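Side-chain contacts in MGS-M5 (Unidentified, PDB 4Q3N), which probably interconverts L-lactate and pyruvate with NAD as cofactor, as a lactate dehydrogenase recovered from deep-sea metagenomic DNA: residues A[151-154]-A[155-159]; A[192-195]-A[196-200]. All coordinates share one frame; numbering follows the deposited sequence. Where two conformers were deposited one is given.

Contact 1: residues A[151-154]-A[155-159]; sequences ARLR and YEISQ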
loop_
_atom_site.group_PDB
_atom_site.type_symbol
_atom_site.label_atom_id
_atom_site.label_comp_id
_atom_site.label_asym_id
_atom_site.label_seq_id
_atom_site.Cartn_x
_atom_site.Cartn_y
_atom_site.Cartn_z
ATOM N N ALA A 151 -18.991 -10.328 -2.902
ATOM C CA ALA A 151 -18.587 -8.929 -3.056
ATOM C C ALA A 151 -19.701 -8.101 -3.678
ATOM O O ALA A 151 -19.864 -6.940 -3.355
ATOM C CB ALA A 151 -17.312 -8.807 -3.919
ATOM N N ARG A 152 -20.441 -8.676 -4.625
ATOM C CA ARG A 152 -21.564 -7.981 -5.216
ATOM C C ARG A 152 -22.639 -7.699 -4.181
ATOM O O ARG A 152 -23.234 -6.629 -4.143
ATOM C CB ARG A 152 -22.166 -8.824 -6.376
ATOM C CG ARG A 152 -21.221 -8.920 -7.575
ATOM C CD ARG A 152 -21.815 -9.804 -8.711
ATOM N NE ARG A 152 -21.071 -9.626 -9.963
ATOM C CZ ARG A 152 -20.846 -10.622 -10.806
ATOM N NH1 ARG A 152 -21.278 -11.880 -10.539
ATOM N NH2 ARG A 152 -20.180 -10.371 -11.894
ATOM N N LEU A 153 -22.964 -8.721 -3.406
ATOM C CA LEU A 153 -23.932 -8.575 -2.309
ATOM C C LEU A 153 -23.533 -7.437 -1.341
ATOM O O LEU A 153 -24.352 -6.592 -0.979
ATOM C CB LEU A 153 -24.010 -9.875 -1.501
ATOM C CG LEU A 153 -24.870 -9.886 -0.233
ATOM C CD1 LEU A 153 -26.353 -9.763 -0.624
ATOM C CD2 LEU A 153 -24.661 -11.172 0.551
ATOM N N ARG A 154 -22.274 -7.434 -0.911
ATOM C CA ARG A 154 -21.788 -6.389 -0.005
ATOM C C ARG A 154 -21.898 -5.014 -0.653
ATOM O O ARG A 154 -22.382 -4.055 -0.030
ATOM C CB ARG A 154 -20.341 -6.677 0.409
ATOM C CG ARG A 154 -20.172 -8.058 1.019
ATOM C CD ARG A 154 -18.704 -8.390 1.165
ATOM N NE ARG A 154 -18.132 -7.745 2.333
ATOM C CZ ARG A 154 -16.874 -7.912 2.727
ATOM N NH1 ARG A 154 -16.066 -8.717 2.049
ATOM N NH2 ARG A 154 -16.447 -7.306 3.825
ATOM N N TYR A 155 -21.496 -4.918 -1.922
ATOM C CA TYR A 155 -21.691 -3.668 -2.657
ATOM C C TYR A 155 -23.148 -3.227 -2.660
ATOM O O TYR A 155 -23.460 -2.057 -2.388
ATOM C CB TYR A 155 -21.189 -3.786 -4.133
ATOM C CG TYR A 155 -21.612 -2.583 -4.974
ATOM C CD1 TYR A 155 -20.986 -1.323 -4.837
ATOM C CD2 TYR A 155 -22.673 -2.682 -5.876
ATOM C CE1 TYR A 155 -21.421 -0.212 -5.609
ATOM C CE2 TYR A 155 -23.081 -1.599 -6.650
ATOM C CZ TYR A 155 -22.472 -0.382 -6.513
ATOM O OH TYR A 155 -22.928 0.650 -7.288
ATOM N N GLU A 156 -24.075 -4.143 -2.956
ATOM C CA GLU A 156 -25.479 -3.723 -3.096
ATOM C C GLU A 156 -26.039 -3.224 -1.754
ATOM O O GLU A 156 -26.709 -2.208 -1.687
ATOM C CB GLU A 156 -26.365 -4.869 -3.614
ATOM C CG GLU A 156 -26.035 -5.330 -5.080
ATOM C CD GLU A 156 -26.306 -4.252 -6.130
ATOM O OE1 GLU A 156 -27.025 -3.283 -5.804
ATOM O OE2 GLU A 156 -25.796 -4.392 -7.284
ATOM N N ILE A 157 -25.797 -3.997 -0.710
ATOM C CA ILE A 157 -26.227 -3.603 0.640
ATOM C C ILE A 157 -25.640 -2.231 1.001
ATOM O O ILE A 157 -26.362 -1.384 1.540
ATOM C CB ILE A 157 -25.814 -4.657 1.668
ATOM C CG1 ILE A 157 -26.610 -5.970 1.457
ATOM C CG2 ILE A 157 -26.004 -4.170 3.087
ATOM C CD1 ILE A 157 -25.924 -7.149 2.240
ATOM N N SER A 158 -24.388 -1.972 0.618
ATOM C CA SER A 158 -23.720 -0.738 1.037
ATOM C C SER A 158 -24.382 0.468 0.415
ATOM O O SER A 158 -24.396 1.557 1.004
ATOM C CB SER A 158 -22.226 -0.752 0.686
ATOM O OG SER A 158 -22.067 -0.542 -0.699
ATOM N N GLN A 159 -24.932 0.291 -0.784
ATOM C CA GLN A 159 -25.630 1.363 -1.443
ATOM C C GLN A 159 -26.951 1.736 -0.751
ATOM O O GLN A 159 -27.423 2.863 -0.919
ATOM C CB GLN A 159 -25.892 1.012 -2.950
ATOM C CG GLN A 159 -24.616 0.847 -3.751
ATOM C CD GLN A 159 -23.618 1.975 -3.551
ATOM O OE1 GLN A 159 -23.729 3.006 -4.193
ATOM N NE2 GLN A 159 -22.611 1.768 -2.671
#
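L153 and I157 meet one helical turn apart, where CD1 of I157 lies 3.8 Å from CG of L153. I157 holds CG1 anti to its carbonyl carbon (chi1 -68°), which turns the branch back toward the preceding turn and lays CG1 3.4 Å from the L153 oxygen. Beneath them runs an i to i+4 ladder: I157 N reaches L153 O at 3.0 Å with an N-H...O angle of 177°, and E156 N, Y155 N and S158 N bond to R152 O, A151 O and R154 O. S158 adds a side-chain bond, its OG donating to Y155 O over 2.7 Å. That oxygen also accepts Q159 N, both donors arriving from one face of the carbonyl plane. Q159 NE2 in turn donates to S158 OG at 3.1 Å, nearly in its own amide plane, while Q159 CG sits 3.7 Å above the Y155 ring, toward its rim. An alanine at S158 would remove the hydroxyl, and Q159 NE2 would probably lose its acceptor and be freer to turn. Farther out, R154 NE is bonded to V168 O, E156 OE1 forms a salt bridge with K215, and Y155 packs on N49 of the second subunit. Helix 147-161 is thus a regular alpha helix of the lactate/malate dehydrogenase C-terminal domain, with L153 and I157 turned to strand 168-173 and A151 and R152 touching H50 of the second subunit.

Contact 2: residues A[192-195]-A[196-200]; sequences KPIA and DVIDS. With NA (sodium ion), chain B; ACT (acetate ion), chain E.
K192 stretches alongside the short helix 194-200 as far as S200 at its end, and its ammonium carries the polar part of the contact. NZ donates to acetate O at 2.8 Å and more weakly to S200 OG at 2.9 Å; K287 O of the third subunit is a further acceptor. The chain gets there because CG stands anti to the backbone N (chi1 176°) and every later torsion is extended. Apolar contacts line the same path: K192 CG lies 3.6 Å from V197 CG2, and K192 CE 3.7 Å from D196 CB. D196 OD2 brushes P193 CD at 3.5 Å and is hydrogen-bonded to a glycerol. Among backbone bonds, O of P193, the N-cap residue, accepts V197 N in its carbonyl plane, and I198 N donates to I194 O with an N-H...O angle of 176°. Water 1 donates to both A195 O and D199 OD1. The metal contact uses I198 O, 2.3 Å from the sodium, whose shell is completed by three waters and the oxygens of M201 and I204. Strand 192-193 runs directly into helix 194-200, with I194 on A187, V197 on I204, and K192 packed on L288 of the third subunit.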
loop_
_atom_site.group_PDB
_atom_site.type_symbol
_atom_site.label_atom_id
_atom_site.label_comp_id
_atom_site.label_asym_id
_atom_site.label_seq_id
_atom_site.Cartn_x
_atom_site.Cartn_y
_atom_site.Cartn_z
ATOM N N LYS A 192 -23.338 -5.859 13.995
ATOM C CA LYS A 192 -24.780 -5.749 14.203
ATOM C C LYS A 192 -25.593 -6.624 13.238
ATOM O O LYS A 192 -25.484 -6.454 12.035
ATOM C CB LYS A 192 -25.180 -4.281 14.029
ATOM C CG LYS A 192 -26.664 -3.978 14.107
ATOM C CD LYS A 192 -26.934 -2.474 14.307
ATOM C CE LYS A 192 -28.441 -2.203 14.457
ATOM N NZ LYS A 192 -28.729 -0.726 14.456
ATOM N N PRO A 193 -26.421 -7.559 13.758
ATOM C CA PRO A 193 -27.190 -8.437 12.848
ATOM C C PRO A 193 -28.024 -7.639 11.850
ATOM O O PRO A 193 -28.575 -6.570 12.192
ATOM C CB PRO A 193 -28.101 -9.227 13.803
ATOM C CG PRO A 193 -27.352 -9.208 15.143
ATOM C CD PRO A 193 -26.710 -7.838 15.176
ATOM N N ILE A 194 -28.147 -8.149 10.624
ATOM C CA ILE A 194 -28.884 -7.427 9.595
ATOM C C ILE A 194 -30.335 -7.173 9.983
ATOM O O ILE A 194 -30.936 -6.172 9.552
ATOM C CB ILE A 194 -28.860 -8.196 8.223
ATOM C CG1 ILE A 194 -29.367 -7.317 7.087
ATOM C CG2 ILE A 194 -29.751 -9.454 8.268
ATOM C CD1 ILE A 194 -28.507 -6.140 6.802
ATOM N N ALA A 195 -30.946 -8.080 10.746
ATOM C CA ALA A 195 -32.359 -7.857 11.107
ATOM C C ALA A 195 -32.463 -6.596 11.954
ATOM O O ALA A 195 -33.423 -5.825 11.852
ATOM C CB ALA A 195 -32.948 -9.066 11.870
ATOM N N ASP A 196 -31.468 -6.398 12.821
ATOM C CA ASP A 196 -31.452 -5.197 13.669
ATOM C C ASP A 196 -31.200 -3.943 12.840
ATOM O O ASP A 196 -31.745 -2.888 13.131
ATOM C CB ASP A 196 -30.385 -5.304 14.760
ATOM C CG ASP A 196 -30.652 -6.428 15.732
ATOM O OD1 ASP A 196 -31.765 -6.989 15.703
ATOM O OD2 ASP A 196 -29.743 -6.725 16.543
ATOM N N VAL A 197 -30.360 -4.061 11.827
ATOM C CA VAL A 197 -30.089 -2.937 10.911
ATOM C C VAL A 197 -31.366 -2.517 10.224
ATOM O O VAL A 197 -31.724 -1.346 10.240
ATOM C CB VAL A 197 -29.019 -3.285 9.891
ATOM C CG1 VAL A 197 -28.853 -2.147 8.909
ATOM C CG2 VAL A 197 -27.648 -3.540 10.639
ATOM N N ILE A 198 -32.093 -3.485 9.679
ATOM C CA ILE A 198 -33.424 -3.215 9.093
ATOM C C ILE A 198 -34.366 -2.517 10.040
ATOM O O ILE A 198 -35.067 -1.565 9.680
ATOM C CB ILE A 198 -34.053 -4.535 8.622
ATOM C CG1 ILE A 198 -33.203 -5.082 7.475
ATOM C CG2 ILE A 198 -35.505 -4.336 8.191
ATOM C CD1 ILE A 198 -33.696 -6.397 6.925
ATOM N N ASP A 199 -34.404 -2.973 11.286
ATOM C CA ASP A 199 -35.305 -2.300 12.236
ATOM C C ASP A 199 -34.893 -0.875 12.534
ATOM O O ASP A 199 -35.728 -0.045 12.829
ATOM C CB ASP A 199 -35.396 -3.065 13.558
ATOM C CG ASP A 199 -36.215 -4.331 13.440
ATOM O OD1 ASP A 199 -36.991 -4.457 12.460
ATOM O OD2 ASP A 199 -36.070 -5.201 14.321
ATOM N N SER A 200 -33.597 -0.599 12.488
ATOM C CA SER A 200 -33.056 0.705 12.915
ATOM C C SER A 200 -33.089 1.774 11.844
ATOM O O SER A 200 -33.319 2.944 12.113
ATOM C CB SER A 200 -31.587 0.532 13.343
ATOM O OG SER A 200 -31.561 0.010 14.639
HETATM NA NA NA B . -35.890 -0.427 7.824
HETATM C C ACT E . -26.641 0.966 11.634
HETATM O O ACT E . -27.398 0.052 12.079
HETATM O OXT ACT E . -26.859 2.136 12.055
HETATM C CH3 ACT E . -25.560 0.726 10.620
HETATM O O HOH W 1 -36.013 -6.959 11.009
HETATM O O HOH W 2 -37.024 1.209 9.625
HETATM O O HOH W 3 -37.878 -1.648 7.981
HETATM O O HOH W 4 -37.344 0.649 6.205
#

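Both contacts are local, and both belong to the C-terminal domain on the same side of the chain's centre. Their centres are 16 Å apart, and their nearest atoms, about 5 Å apart, do not touch. Contact 1 is mostly buried within a single helix, 147-161, whereas contact 2 spans a strand-to-helix junction and is only partly buried; its centre lies about 29 Å from the chain's centre, that of contact 1 about 17 Å. Both share i to i+4 backbone bonds; contact 1 adds aliphatic packing and a serine-glutamine bond, contact 2 an extended lysine, an acetate, a sodium ion and water. Each also meets a different subunit, the second and the third respectively.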